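Local coordinates for thioesterase domain-containing protein (Pseudomonas aeruginosa, PDB 3F1T) that is of unknown function but probably hydrolyses acyl-CoA thioesters within a hotdog fold, at residues R12-L17 and C67-V72; G24-A29 and T36-Y41; G102-Y107 and I114-F119; P96-Y101 and Y121-G126. All blocks are in the same frame, centred on the assembly; numbering follows the deposited sequence.

Overall arrangement
From the N terminus, helix 4-15 runs ahead of the hairpin of strands 26-31 and 34-39, whose pairing is contact 2. The chain then forms helix 56-70, and contact 1 brings the end of that helix back to the N-terminal helix, so its loop encloses the whole of contact 2. After strand 83-90, contact 4 opens at 96 and closes at 126; the loop between its ends holds contact 3, the pairing of strands 100-109 and 113-121. The two loops follow one another without crossing. Strand 34-39 lies beside strand 100-109, so contacts 2, 3 and 4 share one antiparallel sheet, while contact 1 joins the two helices.

Contact 1 (R12-L17 and C67-V72); sequences RFLSAL and CGISTV
In this hotdog fold, where a curved sheet wraps a long central helix, the end of the N-terminal helix 4-15 rests on the end of that central helix, 56-70. The tight part is built round the Phe13 ring. With CG anti to the backbone N (chi1 -163°), the ring reaches across to the other helix, and Ile69 slides past it from the opposite direction, setting CG1 almost over its centre: CG1 is 3.6 Å from the Phe13 centroid and 8° off the ring normal, a CH-pi contact. At the ring's edge, near its plane, Val72 CG1 approaches Phe13 CD2 to 3.7 Å. A flat aromatic suits this place because one face takes a methylene while the rim takes a methyl. The tip of Ile69 reaches the next residue along the helix, its CD1 lying 3.9 Å from Leu14 CB; Leu17 CD2 touches the same methyl more loosely, at 4.2 Å.

The far side of helix 4-15 is different. Arg12 and Ser15 are exposed and make no contact with 67-72; Ser15 OG, a short hydroxyl that can fold back on the carbonyl three residues earlier, binds Arg12 O on a lone pair. The buried hydroxyls at the end of the central helix and in the 3-10 turn after it also bond to their own backbone. Ser70 OG donates to Cys67 O and is joined to Thr116 OG1, while Thr71 OG1 donates to Gly68 O over 2.7 Å, nearly along the C=O axis.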
loop_
_atom_site.group_PDB
_atom_site.type_symbol
_atom_site.label_atom_id
_atom_site.label_comp_id
_atom_site.label_asym_id
_atom_site.label_seq_id
_atom_site.Cartn_x
_atom_site.Cartn_y
_atom_site.Cartn_z
ATOM N N ARG B 12 6.029 -25.933 12.644
ATOM C CA ARG B 12 7.478 -25.821 12.818
ATOM C C ARG B 12 7.986 -24.426 12.437
ATOM O O ARG B 12 8.764 -23.808 13.170
ATOM C CB ARG B 12 8.172 -26.884 11.964
ATOM C CG ARG B 12 9.635 -27.089 12.295
ATOM C CD ARG B 12 10.071 -28.517 12.025
ATOM N NE ARG B 12 9.733 -28.976 10.676
ATOM C CZ ARG B 12 10.589 -29.018 9.656
ATOM N NH1 ARG B 12 11.808 -28.496 9.778
ATOM N NH2 ARG B 12 10.212 -29.545 8.495
ATOM N N PHE B 13 7.534 -23.936 11.289
ATOM C CA PHE B 13 7.785 -22.565 10.854
ATOM C C PHE B 13 7.428 -21.537 11.938
ATOM O O PHE B 13 8.273 -20.741 12.343
ATOM C CB PHE B 13 6.999 -22.310 9.564
ATOM C CG PHE B 13 7.455 -21.104 8.775
ATOM C CD1 PHE B 13 7.833 -19.936 9.417
ATOM C CD2 PHE B 13 7.209 -21.045 7.410
ATOM C CE1 PHE B 13 8.018 -18.744 8.701
ATOM C CE2 PHE B 13 7.473 -19.895 6.679
ATOM C CZ PHE B 13 7.917 -18.748 7.326
ATOM N N LEU B 14 6.197 -21.593 12.445
ATOM C CA LEU B 14 5.733 -20.664 13.481
ATOM C C LEU B 14 6.595 -20.699 14.755
ATOM O O LEU B 14 6.831 -19.668 15.393
ATOM C CB LEU B 14 4.263 -20.940 13.821
ATOM C CG LEU B 14 3.530 -20.083 14.863
ATOM C CD1 LEU B 14 3.721 -18.601 14.608
ATOM C CD2 LEU B 14 2.042 -20.447 14.897
ATOM N N SER B 15 7.038 -21.897 15.132
ATOM C CA SER B 15 7.848 -22.079 16.338
ATOM C C SER B 15 9.203 -21.377 16.284
ATOM O O SER B 15 9.799 -21.092 17.324
ATOM C CB SER B 15 8.037 -23.565 16.637
ATOM O OG SER B 15 8.871 -24.154 15.668
ATOM N N ALA B 16 9.690 -21.084 15.084
ATOM C CA ALA B 16 10.955 -20.369 14.947
ATOM C C ALA B 16 10.803 -18.866 15.220
ATOM O O ALA B 16 11.796 -18.148 15.374
ATOM C CB ALA B 16 11.545 -20.597 13.586
ATOM N N LEU B 17 9.563 -18.379 15.215
ATOM C CA LEU B 17 9.320 -16.940 15.296
ATOM C C LEU B 17 9.213 -16.521 16.753
ATOM O O LEU B 17 8.120 -16.259 17.252
ATOM C CB LEU B 17 8.043 -16.573 14.548
ATOM C CG LEU B 17 8.177 -16.386 13.034
ATOM C CD1 LEU B 17 9.458 -16.986 12.497
ATOM C CD2 LEU B 17 6.987 -16.959 12.313
ATOM N N CYS B 67 0.593 -14.373 6.254
ATOM C CA CYS B 67 1.056 -14.279 4.859
ATOM C C CYS B 67 2.415 -14.942 4.632
ATOM O O CYS B 67 2.609 -15.696 3.679
ATOM C CB CYS B 67 1.118 -12.820 4.405
ATOM S SG CYS B 67 -0.485 -11.980 4.334
ATOM N N GLY B 68 3.374 -14.636 5.496
ATOM C CA GLY B 68 4.682 -15.286 5.410
ATOM C C GLY B 68 4.564 -16.795 5.391
ATOM O O GLY B 68 5.161 -17.479 4.537
ATOM N N ILE B 69 3.789 -17.339 6.324
ATOM C CA ILE B 69 3.774 -18.786 6.483
ATOM C C ILE B 69 2.948 -19.482 5.405
ATOM O O ILE B 69 3.135 -20.665 5.123
ATOM C CB ILE B 69 3.297 -19.180 7.887
ATOM C CG1 ILE B 69 4.327 -18.735 8.929
ATOM C CG2 ILE B 69 3.096 -20.681 7.974
ATOM C CD1 ILE B 69 3.970 -19.160 10.345
ATOM N N SER B 70 2.031 -18.745 4.798
ATOM C CA SER B 70 1.189 -19.296 3.742
ATOM C C SER B 70 1.980 -19.652 2.495
ATOM O O SER B 70 1.515 -20.439 1.668
ATOM C CB SER B 70 0.057 -18.325 3.387
ATOM O OG SER B 70 0.534 -17.269 2.576
ATOM N N THR B 71 3.229 -19.200 2.428
ATOM C CA THR B 71 4.127 -19.632 1.357
ATOM C C THR B 71 4.362 -21.138 1.392
ATOM O O THR B 71 4.739 -21.718 0.380
ATOM C CB THR B 71 5.495 -18.912 1.415
ATOM O OG1 THR B 71 6.130 -19.189 2.669
ATOM C CG2 THR B 71 5.317 -17.419 1.286
ATOM N N VAL B 72 4.163 -21.768 2.556
ATOM C CA VAL B 72 4.379 -23.207 2.682
ATOM C C VAL B 72 3.413 -23.926 1.757
ATOM O O VAL B 72 3.683 -25.042 1.301
ATOM C CB VAL B 72 4.218 -23.745 4.134
ATOM C CG1 VAL B 72 5.172 -23.046 5.102
ATOM C CG2 VAL B 72 2.759 -23.649 4.616
#

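Contact 2 (G24-A29 and T36-Y41); sequences GLTVEA and TLRLPY
Backbone hydrogen bonds set the frame of this antiparallel beta hairpin. Thr26 and Arg38 form a hydrogen-bonded pair, with Thr26 N to Arg38 O at 3.0 Å and Arg38 N to Thr26 O at 2.8 Å. Further along, the register slips by one residue: Glu28 and Ala29 both face Thr36, a classic beta bulge. Glu28 N donates to Thr36 O over 2.7 Å, Ala29 N adds a weak bond to the same oxygen, and Thr36 N returns a bond to Ala29 O.

The polar side chains gather on the face that carries Thr26 and Arg38. Thr26 holds OG1 in the crowded position between its N and carbonyl carbon (chi1 57°), from where OG1 donates to Glu28 OE2 at 2.8 Å. That oxygen lies over one face of the Arg38 guanidinium, so its long salt bridge to Arg38 NE, 3.9 Å, works through charge alone. The aliphatic parts meet too, Glu28 CG against Arg38 CB.

Apolar contacts form the third group. Val27 CG2 meets Leu37 CD1 at 4.1 Å on the face opposite Thr26 and Arg38, and beyond the paired part Leu25 CD1 presses on Leu39 CD1 at 3.4 Å, tighter than usual; branched aliphatic residues suit these buried places. Val27 packs under Leu7, Ala10 and Leu14 of helix 4-15, Leu37 against Leu62, Thr65 and Thr66 of helix 56-70, and the backbone of strand 34-39 bonds onward to strand 100-109.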
loop_
_atom_site.group_PDB
_atom_site.type_symbol
_atom_site.label_atom_id
_atom_site.label_comp_id
_atom_site.label_asym_id
_atom_site.label_seq_id
_atom_site.Cartn_x
_atom_site.Cartn_y
_atom_site.Cartn_z
ATOM N N GLY B 24 0.983 -16.054 21.588
ATOM C CA GLY B 24 0.218 -17.301 21.622
ATOM C C GLY B 24 -0.367 -17.670 20.268
ATOM O O GLY B 24 -1.375 -18.371 20.193
ATOM N N LEU B 25 0.273 -17.216 19.189
ATOM C CA LEU B 25 -0.250 -17.441 17.843
ATOM C C LEU B 25 -0.243 -18.956 17.576
ATOM O O LEU B 25 0.620 -19.660 18.101
ATOM C CB LEU B 25 0.641 -16.716 16.832
ATOM C CG LEU B 25 0.101 -15.454 16.167
ATOM C CD1 LEU B 25 -0.718 -14.593 17.102
ATOM C CD2 LEU B 25 1.193 -14.656 15.482
ATOM N N THR B 26 -1.327 -19.475 16.994
ATOM C CA THR B 26 -1.388 -20.892 16.600
ATOM C C THR B 26 -1.821 -21.057 15.145
ATOM O O THR B 26 -2.512 -20.192 14.601
ATOM C CB THR B 26 -2.367 -21.718 17.479
ATOM O OG1 THR B 26 -3.665 -21.135 17.419
ATOM C CG2 THR B 26 -1.897 -21.777 18.927
ATOM N N VAL B 27 -1.417 -22.170 14.528
ATOM C CA VAL B 27 -1.907 -22.547 13.207
ATOM C C VAL B 27 -3.126 -23.432 13.352
ATOM O O VAL B 27 -3.025 -24.559 13.836
ATOM C CB VAL B 27 -0.855 -23.350 12.392
ATOM C CG1 VAL B 27 -1.335 -23.546 10.955
ATOM C CG2 VAL B 27 0.478 -22.657 12.401
ATOM N N GLU B 28 -4.250 -22.979 12.813
ATOM C CA GLU B 28 -5.487 -23.729 12.906
ATOM C C GLU B 28 -5.667 -24.718 11.752
ATOM O O GLU B 28 -6.191 -25.823 11.938
ATOM C CB GLU B 28 -6.668 -22.757 12.973
ATOM C CG GLU B 28 -6.518 -21.730 14.072
ATOM C CD GLU B 28 -6.808 -22.313 15.438
ATOM O OE1 GLU B 28 -7.995 -22.641 15.692
ATOM O OE2 GLU B 28 -5.853 -22.456 16.246
ATOM N N ALA B 29 -5.247 -24.312 10.560
ATOM C CA ALA B 29 -5.400 -25.135 9.369
ATOM C C ALA B 29 -4.398 -24.693 8.314
ATOM O O ALA B 29 -3.972 -23.542 8.308
ATOM C CB ALA B 29 -6.824 -25.026 8.827
ATOM N N THR B 36 -4.632 -20.732 7.939
ATOM C CA THR B 36 -5.338 -19.999 8.988
ATOM C C THR B 36 -4.552 -20.028 10.303
ATOM O O THR B 36 -4.258 -21.092 10.848
ATOM C CB THR B 36 -6.755 -20.578 9.239
ATOM O OG1 THR B 36 -7.448 -20.691 7.992
ATOM C CG2 THR B 36 -7.551 -19.680 10.162
ATOM N N LEU B 37 -4.260 -18.846 10.828
ATOM C CA LEU B 37 -3.694 -18.709 12.154
ATOM C C LEU B 37 -4.734 -18.105 13.080
ATOM O O LEU B 37 -5.606 -17.357 12.640
ATOM C CB LEU B 37 -2.460 -17.792 12.110
ATOM C CG LEU B 37 -1.090 -18.446 11.956
ATOM C CD1 LEU B 37 -1.031 -19.265 10.691
ATOM C CD2 LEU B 37 0.034 -17.420 11.998
ATOM N N ARG B 38 -4.468 -18.211 14.373
ATOM C CA ARG B 38 -5.272 -17.566 15.374
ATOM C C ARG B 38 -4.411 -16.781 16.377
ATOM O O ARG B 38 -3.415 -17.285 16.880
ATOM C CB ARG B 38 -6.142 -18.598 16.093
ATOM C CG ARG B 38 -7.024 -17.997 17.158
ATOM C CD ARG B 38 -7.597 -19.054 18.063
ATOM N NE ARG B 38 -6.584 -19.653 18.927
ATOM C CZ ARG B 38 -6.878 -20.413 19.978
ATOM N NH1 ARG B 38 -8.137 -20.560 20.351
ATOM N NH2 ARG B 38 -5.918 -21.003 20.668
ATOM N N LEU B 39 -4.862 -15.575 16.712
ATOM C CA LEU B 39 -4.346 -14.815 17.840
ATOM C C LEU B 39 -5.369 -14.808 18.986
ATOM O O LEU B 39 -6.406 -14.165 18.887
ATOM C CB LEU B 39 -4.053 -13.390 17.377
ATOM C CG LEU B 39 -3.837 -12.276 18.405
ATOM C CD1 LEU B 39 -2.455 -12.428 19.050
ATOM C CD2 LEU B 39 -3.954 -10.923 17.707
ATOM N N PRO B 40 -5.047 -15.477 20.108
ATOM C CA PRO B 40 -5.908 -15.425 21.295
ATOM C C PRO B 40 -5.935 -14.022 21.914
ATOM O O PRO B 40 -4.883 -13.431 22.152
ATOM C CB PRO B 40 -5.245 -16.425 22.255
ATOM C CG PRO B 40 -3.833 -16.467 21.845
ATOM C CD PRO B 40 -3.797 -16.221 20.357
ATOM N N TYR B 41 -7.123 -13.474 22.136
ATOM C CA TYR B 41 -7.231 -12.059 22.492
ATOM C C TYR B 41 -6.544 -11.675 23.808
ATOM O O TYR B 41 -5.989 -10.585 23.922
ATOM C CB TYR B 41 -8.688 -11.572 22.452
ATOM C CG TYR B 41 -9.537 -11.983 23.632
ATOM C CD1 TYR B 41 -9.521 -11.243 24.816
ATOM C CD2 TYR B 41 -10.456 -13.021 23.519
ATOM C CE1 TYR B 41 -10.365 -11.555 25.867
ATOM C CE2 TYR B 41 -11.284 -13.357 24.572
ATOM C CZ TYR B 41 -11.248 -12.610 25.738
ATOM O OH TYR B 41 -12.083 -12.926 26.787
#

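Contact 3 (G102-Y107 and I114-F119); sequences GFAECY and IFTRGF
Tyr107 and Phe119 both place CG in the crowded position between backbone N and carbonyl carbon, at chi1 67° and 54°, and so each ring is carried across the opposite strand. The Tyr107 ring lies along the backbone of 115-117. Phe115 CB sits over its face in a CH-pi contact, 4.0 Å from the Tyr107 centroid, and Phe115 O also lies over a face, while Arg117 N is at the edge. At the other end, Phe119 spreads its ring over Phe103 CB. Phe103 CD1 touches Phe119 CE2 at 3.5 Å, and the two planes meet obliquely at 45°.

Between the aromatics the strands are laced by backbone bonds: Phe103 N reaches Phe119 O at 2.9 Å, nearly along the C=O axis, Glu105 and Arg117 bond to each other in both directions, and Tyr107 N binds Phe115 O at 2.9 Å. Where Ala104 faces Gly118 the chains draw unusually close, CA to CA 3.8 Å, a distance the missing CB of Gly118 allows. On this side, which carries Ala104, Cys106 and Thr116, small side chains leave room for helix 56-70. Cys106 SG meets Ile114 CG2 at 3.5 Å, and Thr116 OG1, anti to its own N, lies near Glu105 O and is hydrogen-bonded to Ser70 of the helix. A neighbouring subunit is met as well: Tyr107 packs on Met91 and Arg117 on His131, both of the third subunit.

A long antiparallel hairpin with its small side chains against the central helix is characteristic of the hotdog fold.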
loop_
_atom_site.group_PDB
_atom_site.type_symbol
_atom_site.label_atom_id
_atom_site.label_comp_id
_atom_site.label_asym_id
_atom_site.label_seq_id
_atom_site.Cartn_x
_atom_site.Cartn_y
_atom_site.Cartn_z
ATOM N N GLY B 102 -6.492 -15.071 11.276
ATOM C CA GLY B 102 -5.915 -14.575 10.043
ATOM C C GLY B 102 -5.955 -15.683 9.026
ATOM O O GLY B 102 -5.729 -16.831 9.373
ATOM N N PHE B 103 -6.349 -15.358 7.795
ATOM C CA PHE B 103 -6.249 -16.290 6.677
ATOM C C PHE B 103 -5.436 -15.660 5.548
ATOM O O PHE B 103 -5.499 -14.446 5.335
ATOM C CB PHE B 103 -7.639 -16.656 6.164
ATOM C CG PHE B 103 -7.624 -17.424 4.873
ATOM C CD1 PHE B 103 -7.731 -16.767 3.660
ATOM C CD2 PHE B 103 -7.391 -18.787 4.872
ATOM C CE1 PHE B 103 -7.626 -17.454 2.462
ATOM C CE2 PHE B 103 -7.335 -19.491 3.683
ATOM C CZ PHE B 103 -7.450 -18.819 2.472
ATOM N N ALA B 104 -4.600 -16.466 4.895
ATOM C CA ALA B 104 -3.941 -16.033 3.667
ATOM C C ALA B 104 -3.802 -17.147 2.642
ATOM O O ALA B 104 -3.666 -18.328 2.990
ATOM C CB ALA B 104 -2.585 -15.422 3.966
ATOM N N GLU B 105 -3.662 -16.744 1.388
ATOM C CA GLU B 105 -3.564 -17.676 0.287
ATOM C C GLU B 105 -2.619 -17.049 -0.739
ATOM O O GLU B 105 -2.791 -15.889 -1.092
ATOM C CB GLU B 105 -4.952 -17.857 -0.335
ATOM C CG GLU B 105 -5.011 -18.938 -1.422
ATOM C CD GLU B 105 -6.401 -19.056 -2.063
ATOM O OE1 GLU B 105 -7.072 -18.000 -2.265
ATOM O OE2 GLU B 105 -6.798 -20.204 -2.393
ATOM N N CYS B 106 -1.605 -17.793 -1.177
ATOM C CA CYS B 106 -0.752 -17.365 -2.294
ATOM C C CYS B 106 -1.526 -17.299 -3.604
ATOM O O CYS B 106 -2.225 -18.245 -3.957
ATOM C CB CYS B 106 0.442 -18.301 -2.451
ATOM S SG CYS B 106 1.429 -18.417 -0.964
ATOM N N TYR B 107 -1.425 -16.175 -4.310
ATOM C CA TYR B 107 -2.164 -15.999 -5.558
ATOM C C TYR B 107 -1.242 -15.831 -6.773
ATOM O O TYR B 107 -1.672 -16.013 -7.920
ATOM C CB TYR B 107 -3.157 -14.836 -5.449
ATOM C CG TYR B 107 -2.515 -13.475 -5.316
ATOM C CD1 TYR B 107 -2.171 -12.731 -6.442
ATOM C CD2 TYR B 107 -2.290 -12.909 -4.069
ATOM C CE1 TYR B 107 -1.531 -11.521 -6.328
ATOM C CE2 TYR B 107 -1.723 -11.645 -3.948
ATOM C CZ TYR B 107 -1.419 -10.931 -5.083
ATOM O OH TYR B 107 -0.839 -9.688 -4.974
ATOM N N ILE B 114 6.877 -14.572 -3.997
ATOM C CA ILE B 114 5.515 -15.081 -3.791
ATOM C C ILE B 114 4.615 -13.973 -3.296
ATOM O O ILE B 114 5.047 -13.126 -2.522
ATOM C CB ILE B 114 5.482 -16.214 -2.758
ATOM C CG1 ILE B 114 6.435 -17.331 -3.199
ATOM C CG2 ILE B 114 4.055 -16.731 -2.581
ATOM C CD1 ILE B 114 6.480 -18.508 -2.265
ATOM N N PHE B 115 3.462 -13.857 -3.944
ATOM C CA PHE B 115 2.473 -12.831 -3.641
ATOM C C PHE B 115 1.262 -13.488 -2.987
ATOM O O PHE B 115 0.763 -14.513 -3.453
ATOM C CB PHE B 115 2.010 -12.138 -4.928
ATOM C CG PHE B 115 3.098 -11.359 -5.632
ATOM C CD1 PHE B 115 3.981 -11.993 -6.497
ATOM C CD2 PHE B 115 3.241 -9.993 -5.420
ATOM C CE1 PHE B 115 4.966 -11.279 -7.154
ATOM C CE2 PHE B 115 4.224 -9.269 -6.086
ATOM C CZ PHE B 115 5.083 -9.924 -6.958
ATOM N N THR B 116 0.756 -12.861 -1.934
ATOM C CA THR B 116 -0.230 -13.517 -1.121
ATOM C C THR B 116 -1.254 -12.508 -0.602
ATOM O O THR B 116 -0.955 -11.334 -0.456
ATOM C CB THR B 116 0.423 -14.309 0.028
ATOM O OG1 THR B 116 -0.551 -15.189 0.609
ATOM C CG2 THR B 116 0.960 -13.394 1.081
ATOM N N ARG B 117 -2.500 -12.947 -0.517
ATOM C CA ARG B 117 -3.570 -12.099 -0.060
ATOM C C ARG B 117 -4.306 -12.827 1.057
ATOM O O ARG B 117 -4.538 -14.034 0.972
ATOM C CB ARG B 117 -4.513 -11.819 -1.227
ATOM C CG ARG B 117 -5.581 -10.798 -0.920
ATOM C CD ARG B 117 -6.291 -10.318 -2.196
ATOM N NE ARG B 117 -7.260 -9.276 -1.872
ATOM C CZ ARG B 117 -8.564 -9.496 -1.698
ATOM N NH1 ARG B 117 -9.099 -10.664 -2.063
ATOM N NH2 ARG B 117 -9.354 -8.502 -1.289
ATOM N N GLY B 118 -4.813 -12.069 2.020
ATOM C CA GLY B 118 -5.561 -12.644 3.134
ATOM C C GLY B 118 -6.341 -11.588 3.908
ATOM O O GLY B 118 -6.536 -10.465 3.433
ATOM N N PHE B 119 -6.830 -11.956 5.083
ATOM C CA PHE B 119 -7.671 -11.039 5.846
ATOM C C PHE B 119 -7.725 -11.482 7.302
ATOM O O PHE B 119 -7.361 -12.614 7.607
ATOM C CB PHE B 119 -9.079 -10.936 5.224
ATOM C CG PHE B 119 -9.762 -12.260 5.031
ATOM C CD1 PHE B 119 -10.611 -12.766 6.014
ATOM C CD2 PHE B 119 -9.525 -13.020 3.902
ATOM C CE1 PHE B 119 -11.167 -14.022 5.903
ATOM C CE2 PHE B 119 -10.128 -14.257 3.747
ATOM C CZ PHE B 119 -10.971 -14.757 4.753
#

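Contact 4 (P96-Y101 and Y121-G126); sequences PHKDVY and YQDDPG
Here two strands at the middle of the antiparallel hotdog sheet, 100-109 and 113-121, reach the open end of their hairpin. Tyr101 and Tyr121 are the hydrogen-bonded pair: Tyr101 N meets Tyr121 O at 2.8 Å, nearly along the C=O axis, and Tyr121 N returns a bond to Tyr101 O. Beyond this pair Gln122 takes over, a long amide able to use both its N-H and its C=O on the backbone of the chain beside it. Its CB lies 3.7 Å from Asp99 O and CG comes closer to that same oxygen, at 3.2 Å. The extended chain then brings CD beside Lys98 CB. At the tip, NE2 donates to Lys98 O over 3.0 Å, approaching from above the carbonyl plane, and OE1 accepts from the backbone N of Glu95. Lys98 itself runs out, extended, to a salt bridge in which NZ takes the syn lone pair of Asp123 OD1 at 2.9 Å; Glu95 gives NZ a second carboxylate. Tyr121 in turn lays its ring beneath Tyr101 CB, 3.6 Å from the centroid, while Pro125 CG lies over the opposite face, toward its rim. Between the diverging chains, one water donates to both Asp99 O, at 2.7 Å, and Gln122 O, at 2.9 Å.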
loop_
_atom_site.group_PDB
_atom_site.type_symbol
_atom_site.label_atom_id
_atom_site.label_comp_id
_atom_site.label_asym_id
_atom_site.label_seq_id
_atom_site.Cartn_x
_atom_site.Cartn_y
_atom_site.Cartn_z
ATOM N N PRO B 96 -14.190 -6.616 20.990
ATOM C CA PRO B 96 -13.451 -6.984 22.193
ATOM C C PRO B 96 -13.797 -8.386 22.692
ATOM O O PRO B 96 -14.827 -8.934 22.321
ATOM C CB PRO B 96 -13.878 -5.919 23.212
ATOM C CG PRO B 96 -15.182 -5.396 22.706
ATOM C CD PRO B 96 -15.082 -5.463 21.215
ATOM N N HIS B 97 -12.880 -8.992 23.441
ATOM C CA HIS B 97 -13.099 -10.313 24.039
ATOM C C HIS B 97 -13.379 -11.403 23.012
ATOM O O HIS B 97 -14.092 -12.365 23.302
ATOM C CB HIS B 97 -14.228 -10.271 25.084
ATOM C CG HIS B 97 -13.987 -9.300 26.197
ATOM N ND1 HIS B 97 -14.633 -8.082 26.275
ATOM C CD2 HIS B 97 -13.153 -9.353 27.264
ATOM C CE1 HIS B 97 -14.217 -7.435 27.349
ATOM N NE2 HIS B 97 -13.331 -8.192 27.975
ATOM N N LYS B 98 -12.786 -11.276 21.827
ATOM C CA LYS B 98 -12.922 -12.303 20.802
ATOM C C LYS B 98 -11.589 -12.567 20.119
ATOM O O LYS B 98 -10.853 -11.637 19.803
ATOM C CB LYS B 98 -13.986 -11.910 19.772
ATOM C CG LYS B 98 -15.417 -12.314 20.165
ATOM C CD LYS B 98 -16.429 -11.919 19.101
ATOM C CE LYS B 98 -17.828 -11.927 19.674
ATOM N NZ LYS B 98 -18.851 -11.394 18.715
ATOM N N ASP B 99 -11.250 -13.842 19.954
ATOM C CA ASP B 99 -10.026 -14.212 19.241
ATOM C C ASP B 99 -10.047 -13.659 17.820
ATOM O O ASP B 99 -11.102 -13.616 17.181
ATOM C CB ASP B 99 -9.851 -15.727 19.207
ATOM C CG ASP B 99 -9.376 -16.291 20.531
ATOM O OD1 ASP B 99 -9.009 -15.505 21.441
ATOM O OD2 ASP B 99 -9.313 -17.531 20.638
ATOM N N VAL B 100 -8.867 -13.317 17.301
ATOM C CA VAL B 100 -8.736 -12.890 15.905
ATOM C C VAL B 100 -8.085 -13.966 15.045
ATOM O O VAL B 100 -6.989 -14.455 15.354
ATOM C CB VAL B 100 -7.941 -11.553 15.771
ATOM C CG1 VAL B 100 -7.967 -11.043 14.324
ATOM C CG2 VAL B 100 -8.507 -10.504 16.709
ATOM N N TYR B 101 -8.737 -14.284 13.928
ATOM C CA TYR B 101 -8.205 -15.230 12.971
ATOM C C TYR B 101 -7.587 -14.523 11.775
ATOM O O TYR B 101 -8.055 -13.469 11.346
ATOM C CB TYR B 101 -9.305 -16.173 12.515
ATOM C CG TYR B 101 -9.797 -17.059 13.625
ATOM C CD1 TYR B 101 -9.216 -18.296 13.852
ATOM C CD2 TYR B 101 -10.744 -16.611 14.526
ATOM C CE1 TYR B 101 -9.666 -19.114 14.864
ATOM C CE2 TYR B 101 -11.194 -17.423 15.561
ATOM C CZ TYR B 101 -10.614 -18.655 15.745
ATOM O OH TYR B 101 -11.059 -19.473 16.759
ATOM N N TYR B 121 -10.258 -11.635 10.712
ATOM C CA TYR B 121 -11.674 -11.709 11.022
ATOM C C TYR B 121 -11.858 -12.342 12.398
ATOM O O TYR B 121 -10.893 -12.787 13.011
ATOM C CB TYR B 121 -12.411 -12.506 9.935
ATOM C CG TYR B 121 -12.028 -13.969 9.890
ATOM C CD1 TYR B 121 -12.800 -14.909 10.548
ATOM C CD2 TYR B 121 -10.805 -14.383 9.365
ATOM C CE1 TYR B 121 -12.455 -16.240 10.557
ATOM C CE2 TYR B 121 -10.464 -15.724 9.338
ATOM C CZ TYR B 121 -11.293 -16.643 9.962
ATOM O OH TYR B 121 -10.976 -17.979 10.022
ATOM N N GLN B 122 -13.073 -12.304 12.919
ATOM C CA GLN B 122 -13.327 -12.863 14.230
ATOM C C GLN B 122 -14.368 -13.956 14.195
ATOM O O GLN B 122 -14.042 -15.126 14.396
ATOM C CB GLN B 122 -13.668 -11.780 15.242
ATOM C CG GLN B 122 -12.422 -11.100 15.748
ATOM C CD GLN B 122 -12.726 -9.898 16.591
ATOM O OE1 GLN B 122 -13.502 -9.029 16.203
ATOM N NE2 GLN B 122 -12.118 -9.841 17.769
ATOM N N ASP B 123 -15.614 -13.596 13.923
ATOM C CA ASP B 123 -16.693 -14.572 14.010
ATOM C C ASP B 123 -16.775 -15.386 12.727
ATOM O O ASP B 123 -16.394 -16.561 12.699
ATOM C CB ASP B 123 -18.027 -13.886 14.293
ATOM C CG ASP B 123 -18.235 -13.617 15.764
ATOM O OD1 ASP B 123 -18.905 -12.609 16.084
ATOM O OD2 ASP B 123 -17.683 -14.376 16.597
ATOM N N ASP B 124 -17.167 -14.729 11.642
ATOM C CA ASP B 124 -17.105 -15.358 10.328
ATOM C C ASP B 124 -16.309 -14.518 9.325
ATOM O O ASP B 124 -16.342 -13.284 9.364
ATOM C CB ASP B 124 -18.511 -15.644 9.810
ATOM N N PRO B 125 -15.631 -15.196 8.387
ATOM C CA PRO B 125 -14.803 -14.558 7.369
ATOM C C PRO B 125 -15.565 -13.512 6.567
ATOM O O PRO B 125 -14.984 -12.840 5.717
ATOM C CB PRO B 125 -14.407 -15.724 6.462
ATOM C CG PRO B 125 -14.484 -16.924 7.337
ATOM C CD PRO B 125 -15.620 -16.664 8.275
ATOM N N GLY B 126 -16.862 -13.389 6.827
ATOM C CA GLY B 126 -17.745 -12.653 5.932
ATOM C C GLY B 126 -17.486 -11.159 5.967
ATOM O O GLY B 126 -17.455 -10.497 4.919
HETATM O O HOH W 1 -13.276 -15.237 17.215
#